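Local coordinates for nitrogenase molybdenum-iron protein beta chain (Clostridium pasteurianum, PDB 4WES), which forms, with the alpha chain, the molybdenum-iron component of nitrogenase, which reduces dinitrogen to ammonia, and shares an [8Fe-7S] cluster with that chain, at residues T266-S271 with I325-F330; P181-E186 with N422-Y427; Q308-K313 with I332-I337; G242-D247 with G347-K352; P338-T343 with E384-L389. All blocks are in the same frame, centred on the assembly; numbering follows the deposited sequence.

Overall arrangement
Interactions 1 and 3 share helix 321-333, and interaction 5 uses the strand that follows it. Interactions 1 and 2 are buried and touch each other, P267 O lying 2.8 Å from G426 N; the first is mostly apolar, the second grips a carboxylate with backbone N-H groups. Interaction 3, partly buried, joins two loops by hydrogen bonds, while E333 within it reaches back to S271 and V270 of interaction 1. Interaction 4 lies at the surface and relies on one tyrosine hydroxyl and a water. Interaction 5, partly buried at the parallel sheet that includes strands 337-343 and 388-391, adds a salt bridge; F350 of interaction 4 packs on its V341 and T343.

Interaction 1 (T266-S271 with I325-F330); sequences TPIGVS and IALSKF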
# COMPACT_ATOMS: atom_id res chain seq x y z
N THR B 266 22.35 -9.93 5.83
CA THR B 266 21.50 -9.56 4.71
C THR B 266 21.38 -8.05 4.68
O THR B 266 21.08 -7.46 5.72
CB THR B 266 20.11 -10.19 4.89
OG1 THR B 266 20.24 -11.61 5.04
CG2 THR B 266 19.23 -9.88 3.73
N PRO B 267 21.59 -7.41 3.50
CA PRO B 267 21.71 -5.95 3.54
C PRO B 267 20.33 -5.28 3.52
O PRO B 267 19.86 -4.84 2.47
CB PRO B 267 22.57 -5.62 2.29
CG PRO B 267 22.33 -6.78 1.38
CD PRO B 267 22.23 -7.98 2.30
N ILE B 268 19.70 -5.23 4.70
CA ILE B 268 18.44 -4.53 4.92
C ILE B 268 18.69 -3.42 5.90
O ILE B 268 19.20 -3.65 7.00
CB ILE B 268 17.34 -5.49 5.44
CG1 ILE B 268 17.05 -6.60 4.42
CG2 ILE B 268 16.07 -4.71 5.78
CD1 ILE B 268 16.16 -7.70 4.95
N GLY B 269 18.30 -2.20 5.52
CA GLY B 269 18.45 -1.03 6.38
C GLY B 269 19.75 -0.29 6.21
O GLY B 269 20.51 -0.54 5.26
N VAL B 270 20.03 0.60 7.16
CA VAL B 270 21.17 1.51 7.01
C VAL B 270 22.48 0.79 7.27
O VAL B 270 23.32 0.66 6.38
CB VAL B 270 21.03 2.76 7.90
CG1 VAL B 270 22.22 3.69 7.70
CG2 VAL B 270 19.72 3.49 7.66
N SER B 271 22.71 0.33 8.51
CA SER B 271 24.00 -0.26 8.84
C SER B 271 24.28 -1.51 8.03
O SER B 271 25.42 -1.72 7.61
CB SER B 271 24.14 -0.52 10.33
OG SER B 271 23.21 -1.49 10.79
N ILE B 325 16.95 -10.75 11.46
CA ILE B 325 18.01 -10.06 12.16
C ILE B 325 18.22 -8.67 11.57
O ILE B 325 18.29 -7.68 12.28
CB ILE B 325 19.31 -10.89 12.12
CG1 ILE B 325 19.19 -12.13 13.02
CG2 ILE B 325 20.53 -10.05 12.53
CD1 ILE B 325 20.24 -13.18 12.71
N ALA B 326 18.38 -8.61 10.24
CA ALA B 326 18.67 -7.33 9.62
C ALA B 326 17.46 -6.36 9.70
O ALA B 326 17.64 -5.16 9.97
CB ALA B 326 19.08 -7.55 8.18
N LEU B 327 16.24 -6.88 9.50
CA LEU B 327 15.06 -6.02 9.61
C LEU B 327 14.91 -5.51 11.02
O LEU B 327 14.51 -4.35 11.21
CB LEU B 327 13.81 -6.75 9.13
CG LEU B 327 12.52 -5.96 9.22
CD1 LEU B 327 12.61 -4.70 8.38
CD2 LEU B 327 11.35 -6.83 8.78
N SER B 328 15.18 -6.34 12.03
CA SER B 328 15.09 -5.86 13.40
C SER B 328 16.04 -4.72 13.67
O SER B 328 15.70 -3.74 14.34
CB SER B 328 15.36 -7.02 14.37
OG SER B 328 14.32 -7.99 14.33
N LYS B 329 17.26 -4.82 13.13
CA LYS B 329 18.20 -3.70 13.25
C LYS B 329 17.62 -2.45 12.58
O LYS B 329 17.72 -1.36 13.12
CB LYS B 329 19.56 -4.10 12.62
CG LYS B 329 20.61 -3.01 12.69
CD LYS B 329 21.02 -2.65 14.10
CE LYS B 329 22.38 -1.89 14.13
NZ LYS B 329 22.11 -0.51 13.77
N PHE B 330 17.03 -2.62 11.40
CA PHE B 330 16.47 -1.46 10.69
C PHE B 330 15.32 -0.84 11.49
O PHE B 330 15.20 0.39 11.55
CB PHE B 330 16.03 -1.88 9.29
CG PHE B 330 15.59 -0.73 8.41
CD1 PHE B 330 16.20 0.51 8.45
CD2 PHE B 330 14.61 -0.92 7.46
CE1 PHE B 330 15.83 1.52 7.59
CE2 PHE B 330 14.22 0.09 6.60
CZ PHE B 330 14.84 1.32 6.66
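G269 CA sits over one face of the F330 ring, 3.7 Å from its centroid and displaced toward the rim on the CD1 side, a CH-pi contact. F330 CG stands anti to the backbone N (chi1 -173°) and lies 3.5 Å from G269 CA. With no side chain in the way, the G269 backbone comes right up to F330, CA 3.4 Å from CD1. V270 CG2 lies 4.4 Å from CE1 of the same ring. Next to it I268 turns CB and its CG2 branch to the helix: CB packs on A326 CB at 3.8 Å, while CG2 leans over L327 and toward F330 CD2. A326 CB also lies 3.2 Å from the carbonyl O of T266. G269 is the N-cap of helix 270-284, and the loop leading into it, with an inverse gamma turn centred on P267, is thus laid against the flank of helix 321-333. Beyond the apolar patch, K329 bends at chi2 and chi4, passing its CG and CE close to S271 OG. E333, one turn further along the same helix, binds both polar ends, by a salt bridge to K329 NZ and a hydrogen bond from S271, and its other oxygen accepts from V270 N.

Interaction 2 (P181-E186 with N422-Y427); sequences PADMRE and NPKVGY
D183 OD2 is the tight point of this contact, held by two successive backbone N-H groups. K424 N approaches it at 2.7 Å on the syn lone pair, the side of the other carboxylate oxygen. V425 N, at 3.2 Å, comes instead from above the carboxylate plane. Both bonds are moderately bent, with angles at hydrogen of 150° and 148°. The carboxylate is further enclosed by P423 CA and by V425 CG2, which lies 3.5 Å from OD2. With CG anti to its carbonyl carbon (chi1 -65°), the aspartate projects from the first turn of helix 181-193 onto the backbone of residues 423-425, the link that leads into the long helix 426-448. Apolar atoms fill in beside it: A182 CB rests against the peptide joining N422 to P423, and E186 CB touches P423 CB. The side chains of E186 and V425 lie alongside one another, running opposite ways, with CG of the glutamate near V425 O; its carboxylate turns to R189 in a salt bridge.

The other side of D183 is looser. A water donates to OD1 at 3.0 Å and also to N422 O, so this part of the contact is joined through solvent. The aliphatic chain of K424 crosses the carboxylate, bringing CE within 3.3 Å of OD1, yet NZ stays 4.5 Å from that oxygen, too far for an ion pair; its salt-bridge partner is E323, and F409 adds a cation-pi contact.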
# COMPACT_ATOMS: atom_id res chain seq x y z
N PRO B 181 14.11 -12.86 -5.98
CA PRO B 181 14.76 -12.41 -7.22
C PRO B 181 14.93 -10.91 -7.28
O PRO B 181 15.92 -10.44 -7.86
CB PRO B 181 13.86 -12.99 -8.32
CG PRO B 181 12.54 -13.26 -7.65
CD PRO B 181 12.88 -13.62 -6.24
N ALA B 182 14.01 -10.12 -6.73
CA ALA B 182 14.20 -8.69 -6.75
C ALA B 182 15.41 -8.27 -5.94
O ALA B 182 16.10 -7.29 -6.25
CB ALA B 182 12.98 -7.97 -6.27
N ASP B 183 15.63 -8.97 -4.82
CA ASP B 183 16.80 -8.69 -3.98
C ASP B 183 18.09 -9.09 -4.68
O ASP B 183 19.08 -8.37 -4.63
CB ASP B 183 16.64 -9.43 -2.65
CG ASP B 183 15.47 -8.93 -1.84
OD1 ASP B 183 14.79 -9.78 -1.25
OD2 ASP B 183 15.27 -7.70 -1.81
N MET B 184 18.05 -10.24 -5.38
CA MET B 184 19.20 -10.61 -6.20
C MET B 184 19.48 -9.56 -7.26
O MET B 184 20.66 -9.20 -7.47
CB MET B 184 18.98 -12.01 -6.80
CG MET B 184 19.03 -13.11 -5.74
SD MET B 184 17.94 -14.45 -6.13
CE MET B 184 18.42 -15.67 -4.88
N ARG B 185 18.44 -9.04 -7.93
CA ARG B 185 18.66 -8.00 -8.92
C ARG B 185 19.27 -6.76 -8.32
O ARG B 185 20.17 -6.15 -8.91
CB ARG B 185 17.36 -7.63 -9.63
CG ARG B 185 16.82 -8.73 -10.53
CD ARG B 185 15.52 -8.31 -11.17
NE ARG B 185 14.88 -9.34 -11.97
CZ ARG B 185 14.83 -9.40 -13.28
NH1 ARG B 185 15.54 -8.56 -14.02
NH2 ARG B 185 14.09 -10.31 -13.88
N GLU B 186 18.80 -6.37 -7.13
CA GLU B 186 19.32 -5.16 -6.49
C GLU B 186 20.77 -5.33 -6.07
O GLU B 186 21.58 -4.40 -6.24
CB GLU B 186 18.44 -4.78 -5.32
CG GLU B 186 18.91 -3.57 -4.53
CD GLU B 186 19.03 -2.27 -5.30
OE1 GLU B 186 18.56 -2.18 -6.45
OE2 GLU B 186 19.64 -1.32 -4.75
N ASN B 422 9.68 -6.02 -6.07
CA ASN B 422 10.27 -4.99 -5.22
C ASN B 422 11.31 -5.55 -4.27
O ASN B 422 11.09 -6.50 -3.53
CB ASN B 422 9.27 -4.12 -4.43
CG ASN B 422 7.82 -4.53 -4.63
OD1 ASN B 422 7.11 -4.77 -3.66
ND2 ASN B 422 7.37 -4.56 -5.88
N PRO B 423 12.51 -4.94 -4.29
CA PRO B 423 13.52 -5.40 -3.37
C PRO B 423 13.23 -4.90 -1.96
O PRO B 423 12.59 -3.84 -1.80
CB PRO B 423 14.80 -4.71 -3.89
CG PRO B 423 14.31 -3.44 -4.50
CD PRO B 423 12.98 -3.82 -5.13
N LYS B 424 13.70 -5.66 -0.96
CA LYS B 424 13.80 -5.20 0.40
C LYS B 424 15.20 -4.84 0.82
O LYS B 424 15.37 -4.23 1.87
CB LYS B 424 13.22 -6.26 1.39
CG LYS B 424 14.06 -7.57 1.45
CD LYS B 424 13.58 -8.67 2.41
CE LYS B 424 13.53 -10.06 1.74
NZ LYS B 424 12.67 -10.99 2.54
N VAL B 425 16.20 -5.24 0.02
CA VAL B 425 17.59 -4.99 0.33
C VAL B 425 18.09 -3.68 -0.27
O VAL B 425 17.48 -3.10 -1.18
CB VAL B 425 18.49 -6.15 -0.14
CG1 VAL B 425 18.11 -7.43 0.55
CG2 VAL B 425 18.49 -6.29 -1.67
N GLY B 426 19.23 -3.24 0.22
CA GLY B 426 19.86 -2.03 -0.27
C GLY B 426 19.18 -0.76 0.21
O GLY B 426 18.19 -0.79 0.94
N TYR B 427 19.73 0.39 -0.17
CA TYR B 427 19.09 1.65 0.15
C TYR B 427 17.75 1.75 -0.56
O TYR B 427 16.77 2.24 0.03
CB TYR B 427 20.01 2.83 -0.19
CG TYR B 427 21.37 2.70 0.44
CD1 TYR B 427 21.55 2.66 1.82
CD2 TYR B 427 22.52 2.63 -0.34
CE1 TYR B 427 22.80 2.53 2.41
CE2 TYR B 427 23.77 2.50 0.22
CZ TYR B 427 23.92 2.45 1.60
OH TYR B 427 25.16 2.31 2.14
O HOH W 1 12.10 -8.92 -2.22

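Interaction 3 (Q308-K313 with I332-I337); sequences QYLQGK and IELGAI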
# COMPACT_ATOMS: atom_id res chain seq x y z
N GLN B 308 8.16 11.11 12.72
CA GLN B 308 7.17 11.23 13.80
C GLN B 308 6.30 10.01 13.88
O GLN B 308 5.78 9.71 14.97
CB GLN B 308 6.32 12.48 13.64
CG GLN B 308 5.27 12.38 12.57
CD GLN B 308 4.71 13.72 12.19
OE1 GLN B 308 5.31 14.42 11.36
NE2 GLN B 308 3.58 14.10 12.74
N TYR B 309 6.07 9.34 12.76
CA TYR B 309 5.17 8.18 12.69
C TYR B 309 5.84 6.87 13.08
O TYR B 309 5.18 5.86 13.14
CB TYR B 309 4.56 8.09 11.31
CG TYR B 309 3.78 9.33 10.94
CD1 TYR B 309 2.58 9.63 11.58
CD2 TYR B 309 4.24 10.23 9.99
CE1 TYR B 309 1.88 10.78 11.33
CE2 TYR B 309 3.55 11.40 9.73
CZ TYR B 309 2.37 11.69 10.38
OH TYR B 309 1.65 12.83 10.12
N LEU B 310 7.15 6.92 13.31
CA LEU B 310 7.97 5.75 13.58
C LEU B 310 8.44 5.66 15.02
O LEU B 310 8.62 4.57 15.55
CB LEU B 310 9.17 5.73 12.62
CG LEU B 310 8.80 5.60 11.15
CD1 LEU B 310 9.96 5.98 10.25
CD2 LEU B 310 8.36 4.19 10.85
N GLN B 311 8.70 6.80 15.65
CA GLN B 311 9.37 6.79 16.95
C GLN B 311 8.51 6.04 17.97
O GLN B 311 7.34 6.40 18.20
CB GLN B 311 9.67 8.20 17.48
CG GLN B 311 10.53 9.05 16.56
CD GLN B 311 11.69 8.29 15.99
OE1 GLN B 311 12.63 7.93 16.71
NE2 GLN B 311 11.61 8.03 14.68
N GLY B 312 9.13 5.06 18.63
CA GLY B 312 8.46 4.35 19.71
C GLY B 312 7.43 3.35 19.29
O GLY B 312 6.78 2.73 20.15
N LYS B 313 7.25 3.12 17.99
CA LYS B 313 6.26 2.15 17.54
C LYS B 313 6.70 0.75 17.93
O LYS B 313 7.85 0.38 17.66
CB LYS B 313 6.08 2.23 16.00
CG LYS B 313 5.35 3.48 15.51
CD LYS B 313 3.83 3.31 15.62
CE LYS B 313 3.04 4.48 15.10
NZ LYS B 313 3.26 5.65 15.91
N ILE B 332 15.08 -0.71 14.72
CA ILE B 332 15.77 0.10 15.69
C ILE B 332 16.30 1.40 15.09
O ILE B 332 16.16 2.50 15.65
CB ILE B 332 16.88 -0.70 16.39
CG1 ILE B 332 16.26 -1.86 17.21
CG2 ILE B 332 17.72 0.19 17.29
CD1 ILE B 332 17.29 -2.82 17.75
N GLU B 333 16.91 1.30 13.89
CA GLU B 333 17.43 2.48 13.20
C GLU B 333 16.35 3.51 12.88
O GLU B 333 16.65 4.69 12.82
CB GLU B 333 18.14 2.04 11.92
CG GLU B 333 19.41 1.24 12.18
CD GLU B 333 20.04 0.61 10.95
OE1 GLU B 333 19.32 0.29 9.99
OE2 GLU B 333 21.26 0.43 10.98
N LEU B 334 15.12 3.03 12.66
CA LEU B 334 13.98 3.90 12.39
C LEU B 334 13.46 4.62 13.63
O LEU B 334 12.61 5.51 13.52
CB LEU B 334 12.84 3.11 11.74
CG LEU B 334 13.17 2.63 10.31
CD1 LEU B 334 12.20 1.56 9.85
CD2 LEU B 334 13.19 3.79 9.34
N GLY B 335 13.92 4.20 14.82
CA GLY B 335 13.45 4.71 16.08
C GLY B 335 12.32 3.92 16.67
O GLY B 335 11.69 4.34 17.67
N ALA B 336 11.99 2.78 16.05
CA ALA B 336 10.89 1.91 16.50
C ALA B 336 11.47 0.77 17.37
O ALA B 336 12.68 0.65 17.57
CB ALA B 336 10.11 1.39 15.30
N ILE B 337 10.59 -0.09 17.85
CA ILE B 337 10.92 -1.10 18.83
C ILE B 337 10.58 -2.49 18.32
O ILE B 337 9.41 -2.79 18.11
CB ILE B 337 10.14 -0.85 20.15
CG1 ILE B 337 10.51 0.50 20.75
CG2 ILE B 337 10.39 -1.97 21.16
CD1 ILE B 337 9.56 0.98 21.82
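Q311 reaches back over the turn at L334 and G335 although its CB points away from it. From CB the chain goes to CG, placed anti to the carbonyl carbon (chi1 -57°), and bends at chi2, which swings CD to within 3.8 Å of L334 O. At the tip, OE1 lies 3.4 Å from G335 CA, against the bare backbone of the glycine, and NE2 donates to L334 O at 2.9 Å in a bent bond, the carbonyl oxygen standing about 30° out of the amide plane. NE2 also donates to Q307 O.

G335, the first residue to leave helical backbone angles after helix 321-333, forms a Schellman motif, its positive phi turning the chain toward strand 337-343. The opposing loop makes a type II beta turn from L310 to K313, with G312 at its third position, and leads into strand 314-318, so the two loops run into neighbouring parallel strands of one sheet. Backbone bonds stitch them together: G312 N donates almost straight to G335 O at 2.8 Å, and I337 N donates to K313 O. A336 CB fits between two carbonyls, 3.5 Å from L310 O and slightly closer to K313 O. On the buried side, L310 CB lies against L334 O, and its CD1 meets L334 CD2 at 4.0 Å as the two leucines cross. I437 and V434 of helix 426-448 pack on this leucine pair.

Interaction 4 (G242-D247 with G347-K352); sequences GSYASD and GMKFQK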
# COMPACT_ATOMS: atom_id res chain seq x y z
N GLY B 242 24.01 -13.30 4.86
CA GLY B 242 23.09 -14.06 5.71
C GLY B 242 23.73 -15.38 6.10
O GLY B 242 23.75 -16.31 5.33
N SER B 243 24.21 -15.47 7.34
CA SER B 243 24.97 -16.65 7.74
C SER B 243 24.17 -17.95 7.66
O SER B 243 24.74 -18.98 7.29
CB SER B 243 25.58 -16.47 9.11
OG SER B 243 24.57 -16.39 10.11
N TYR B 244 22.89 -17.91 8.02
CA TYR B 244 22.13 -19.15 8.01
C TYR B 244 22.04 -19.74 6.61
O TYR B 244 22.21 -20.96 6.42
CB TYR B 244 20.73 -18.95 8.56
CG TYR B 244 20.61 -18.86 10.07
CD1 TYR B 244 21.03 -17.73 10.75
CD2 TYR B 244 19.99 -19.87 10.79
CE1 TYR B 244 20.85 -17.61 12.12
CE2 TYR B 244 19.78 -19.76 12.16
CZ TYR B 244 20.21 -18.63 12.82
OH TYR B 244 19.99 -18.49 14.18
N ALA B 245 21.71 -18.91 5.62
CA ALA B 245 21.52 -19.39 4.27
C ALA B 245 22.84 -19.63 3.53
O ALA B 245 22.88 -20.48 2.64
CB ALA B 245 20.67 -18.41 3.47
N SER B 246 23.85 -18.82 3.82
CA SER B 246 24.95 -18.67 2.89
C SER B 246 26.32 -19.16 3.39
O SER B 246 27.21 -19.45 2.58
CB SER B 246 25.08 -17.21 2.47
OG SER B 246 23.85 -16.76 1.90
N ASP B 247 26.51 -19.25 4.72
CA ASP B 247 27.85 -19.55 5.22
C ASP B 247 28.30 -20.94 4.85
O ASP B 247 29.48 -21.14 4.58
CB ASP B 247 27.93 -19.39 6.73
CG ASP B 247 28.34 -18.03 7.20
OD1 ASP B 247 28.47 -17.10 6.41
OD2 ASP B 247 28.54 -17.91 8.45
N GLY B 347 18.51 -22.35 15.95
CA GLY B 347 19.88 -21.83 15.99
C GLY B 347 20.02 -20.71 17.00
O GLY B 347 19.13 -19.89 17.15
N MET B 348 21.16 -20.67 17.69
CA MET B 348 21.40 -19.67 18.72
C MET B 348 21.78 -18.29 18.19
O MET B 348 21.63 -17.30 18.88
CB MET B 348 22.50 -20.13 19.68
CG MET B 348 22.20 -21.48 20.31
SD MET B 348 20.76 -21.41 21.39
CE MET B 348 19.37 -21.76 20.32
N LYS B 349 22.28 -18.24 16.96
CA LYS B 349 22.77 -16.96 16.44
C LYS B 349 21.70 -15.88 16.48
O LYS B 349 21.96 -14.75 16.88
CB LYS B 349 23.35 -17.10 15.05
CG LYS B 349 24.05 -15.85 14.59
CD LYS B 349 24.83 -16.04 13.31
CE LYS B 349 25.68 -14.80 13.02
NZ LYS B 349 24.92 -13.53 13.19
N PHE B 350 20.49 -16.24 16.05
CA PHE B 350 19.37 -15.29 16.02
C PHE B 350 19.15 -14.68 17.39
O PHE B 350 19.02 -13.45 17.54
CB PHE B 350 18.13 -16.04 15.54
CG PHE B 350 16.87 -15.23 15.49
CD1 PHE B 350 15.98 -15.18 16.56
CD2 PHE B 350 16.47 -14.64 14.31
CE1 PHE B 350 14.76 -14.53 16.45
CE2 PHE B 350 15.28 -14.00 14.21
CZ PHE B 350 14.41 -13.93 15.27
N GLN B 351 19.08 -15.53 18.41
CA GLN B 351 18.87 -15.04 19.76
C GLN B 351 19.97 -14.08 20.20
O GLN B 351 19.71 -13.01 20.74
CB GLN B 351 18.86 -16.23 20.71
CG GLN B 351 18.46 -15.89 22.12
CD GLN B 351 16.95 -15.92 22.28
OE1 GLN B 351 16.29 -16.88 21.87
NE2 GLN B 351 16.40 -14.87 22.86
N LYS B 352 21.21 -14.50 19.97
CA LYS B 352 22.34 -13.67 20.38
C LYS B 352 22.34 -12.33 19.67
O LYS B 352 22.55 -11.29 20.30
CB LYS B 352 23.64 -14.40 20.11
CG LYS B 352 23.91 -15.54 21.08
CD LYS B 352 25.18 -16.28 20.71
CE LYS B 352 25.31 -17.61 21.41
NZ LYS B 352 26.38 -18.40 20.74
O HOH W 2 17.59 -19.29 14.95
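Y244 carries most of this contact, reaching with its hydroxyl from the first turn of helix 243-257 to the start of helix 348-360. F350 N donates to Y244 OH at 3.0 Å, with an angle of 148° at the hydrogen, and lies near the plane of the ring at its edge. This N-H belongs to the first turn of its helix. The hydroxyl is itself a donor, to a water 2.6 Å away that in turn donates to G347 O. F350 CB stands 3.4 Å from the same hydroxyl oxygen, while the phenylalanine side chain crosses that of the tyrosine at about a right angle and heads inward to I324, V341 and V368.

K349 is the next most covered residue. Its CB lies obliquely to the Y244 ring, 3.9 Å from CE1. With CG anti to the backbone N (chi1 -171°), the chain then runs out toward S243, and CD passes 3.2 Å from S243 OG with CE close behind. NZ turns to E353, a long and weak ion pair.

S243 contributes its hydroxyl group alone to the meeting with that lysine chain. The short helical segments are 12.1 Å apart at an angle of 134°, too far for backbones to touch, so the link runs through side chains reaching across, Y244 as far as the backbone of F350. Each helix begins after a strand of a different parallel sheet, 237-241 and 337-343, and the contact thus joins the first helical turns of two beta-alpha units across neighbouring Rossmann-like domains of the nitrogenase component 1 fold.

Interaction 5 (P338-T343 with E384-L389); sequences PKYVVT and EGVDLL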
# COMPACT_ATOMS: atom_id res chain seq x y z
N PRO B 338 11.58 -3.38 18.17
CA PRO B 338 11.27 -4.79 17.94
C PRO B 338 10.78 -5.37 19.25
O PRO B 338 11.58 -5.62 20.16
CB PRO B 338 12.61 -5.39 17.48
CG PRO B 338 13.52 -4.22 17.20
CD PRO B 338 13.03 -3.14 18.14
N LYS B 339 9.47 -5.51 19.36
CA LYS B 339 8.80 -5.90 20.59
C LYS B 339 8.72 -7.41 20.72
O LYS B 339 9.02 -7.96 21.78
CB LYS B 339 7.43 -5.24 20.64
CG LYS B 339 6.59 -5.62 21.83
CD LYS B 339 7.23 -5.23 23.12
CE LYS B 339 6.22 -5.41 24.24
NZ LYS B 339 6.82 -4.92 25.49
N TYR B 340 8.27 -8.06 19.66
CA TYR B 340 8.15 -9.53 19.60
C TYR B 340 8.88 -9.94 18.35
O TYR B 340 8.57 -9.45 17.28
CB TYR B 340 6.70 -10.00 19.54
CG TYR B 340 5.83 -9.52 20.68
CD1 TYR B 340 6.28 -9.54 22.00
CD2 TYR B 340 4.56 -9.00 20.46
CE1 TYR B 340 5.50 -9.06 23.03
CE2 TYR B 340 3.77 -8.55 21.50
CZ TYR B 340 4.25 -8.59 22.78
OH TYR B 340 3.51 -8.11 23.84
N VAL B 341 9.85 -10.83 18.47
CA VAL B 341 10.77 -11.16 17.37
C VAL B 341 10.94 -12.68 17.36
O VAL B 341 11.53 -13.23 18.28
CB VAL B 341 12.12 -10.45 17.51
CG1 VAL B 341 12.88 -10.58 16.20
CG2 VAL B 341 11.97 -8.99 17.88
N VAL B 342 10.44 -13.33 16.30
CA VAL B 342 10.38 -14.78 16.26
C VAL B 342 10.85 -15.35 14.95
O VAL B 342 10.52 -14.82 13.88
CB VAL B 342 8.94 -15.26 16.55
CG1 VAL B 342 8.75 -16.75 16.32
CG2 VAL B 342 8.58 -14.91 17.99
N THR B 343 11.60 -16.45 15.03
CA THR B 343 11.83 -17.29 13.86
C THR B 343 11.47 -18.73 14.20
O THR B 343 11.68 -19.15 15.35
CB THR B 343 13.29 -17.21 13.37
OG1 THR B 343 13.42 -18.01 12.17
CG2 THR B 343 14.29 -17.69 14.35
N GLU B 384 0.09 -7.80 25.52
CA GLU B 384 0.51 -6.41 25.32
C GLU B 384 0.53 -6.19 23.80
O GLU B 384 1.26 -6.88 23.07
CB GLU B 384 1.88 -6.13 25.93
CG GLU B 384 2.30 -4.68 25.70
CD GLU B 384 3.69 -4.35 26.20
OE1 GLU B 384 4.33 -5.22 26.86
OE2 GLU B 384 4.17 -3.21 25.90
N GLY B 385 -0.29 -5.26 23.34
CA GLY B 385 -0.45 -5.03 21.93
C GLY B 385 0.75 -4.40 21.26
O GLY B 385 1.65 -3.89 21.90
N VAL B 386 0.68 -4.37 19.93
CA VAL B 386 1.71 -3.74 19.10
C VAL B 386 1.09 -2.81 18.09
O VAL B 386 -0.13 -2.76 17.94
CB VAL B 386 2.58 -4.79 18.38
CG1 VAL B 386 3.34 -5.66 19.39
CG2 VAL B 386 1.76 -5.66 17.45
N ASP B 387 1.95 -2.01 17.47
CA ASP B 387 1.55 -1.00 16.50
C ASP B 387 1.73 -1.41 15.03
O ASP B 387 1.27 -0.73 14.13
CB ASP B 387 2.35 0.28 16.76
CG ASP B 387 2.18 0.80 18.15
OD1 ASP B 387 1.00 1.03 18.54
OD2 ASP B 387 3.17 0.95 18.89
N LEU B 388 2.41 -2.55 14.82
CA LEU B 388 2.82 -2.96 13.48
C LEU B 388 3.19 -4.44 13.55
O LEU B 388 3.80 -4.88 14.51
CB LEU B 388 4.04 -2.15 13.04
CG LEU B 388 4.59 -2.37 11.61
CD1 LEU B 388 3.60 -1.89 10.57
CD2 LEU B 388 5.94 -1.66 11.45
N LEU B 389 2.80 -5.16 12.51
CA LEU B 389 3.12 -6.58 12.34
C LEU B 389 3.77 -6.76 10.99
O LEU B 389 3.22 -6.32 9.98
CB LEU B 389 1.85 -7.43 12.42
CG LEU B 389 1.97 -8.92 12.15
CD1 LEU B 389 2.86 -9.64 13.13
CD2 LEU B 389 0.62 -9.58 12.12
O HOH W 3 4.83 -8.07 27.02
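Strand 337-343, in a five-stranded parallel sheet, here meets the loop between helix 374-383 and strand 388-391 through K339, Y340, E384 and V386. Y340 OH donates to the backbone O of E384 at 2.7 Å; that oxygen lies at the ring edge, in its plane. V386 CG1 touches the ring obliquely at CE2, 3.6 Å away. The strand is kinked at Y340, and K339 and Y340 both point toward the loop, the lysine CG covering one ring face over its centre. This is a Rossmann-like alpha/beta arrangement, in which strand 314-318 lies between strands 337-343 and 388-391, so the two segments are not paired neighbours and meet near the start of that middle strand. K339 NZ forms a salt bridge with E384 OE1 at 2.9 Å, approaching from above the carboxylate plane, and the lysine and glutamate chains cross at about a right angle. The extended glutamate, its CG anti to the backbone N (chi1 180°), also binds K314 through OE2, so two lysines share the carboxylate, while K339 NZ has a second partner in G365 O. A water donates to OE1 at 2.9 Å and makes a weak bond to Y340 OH.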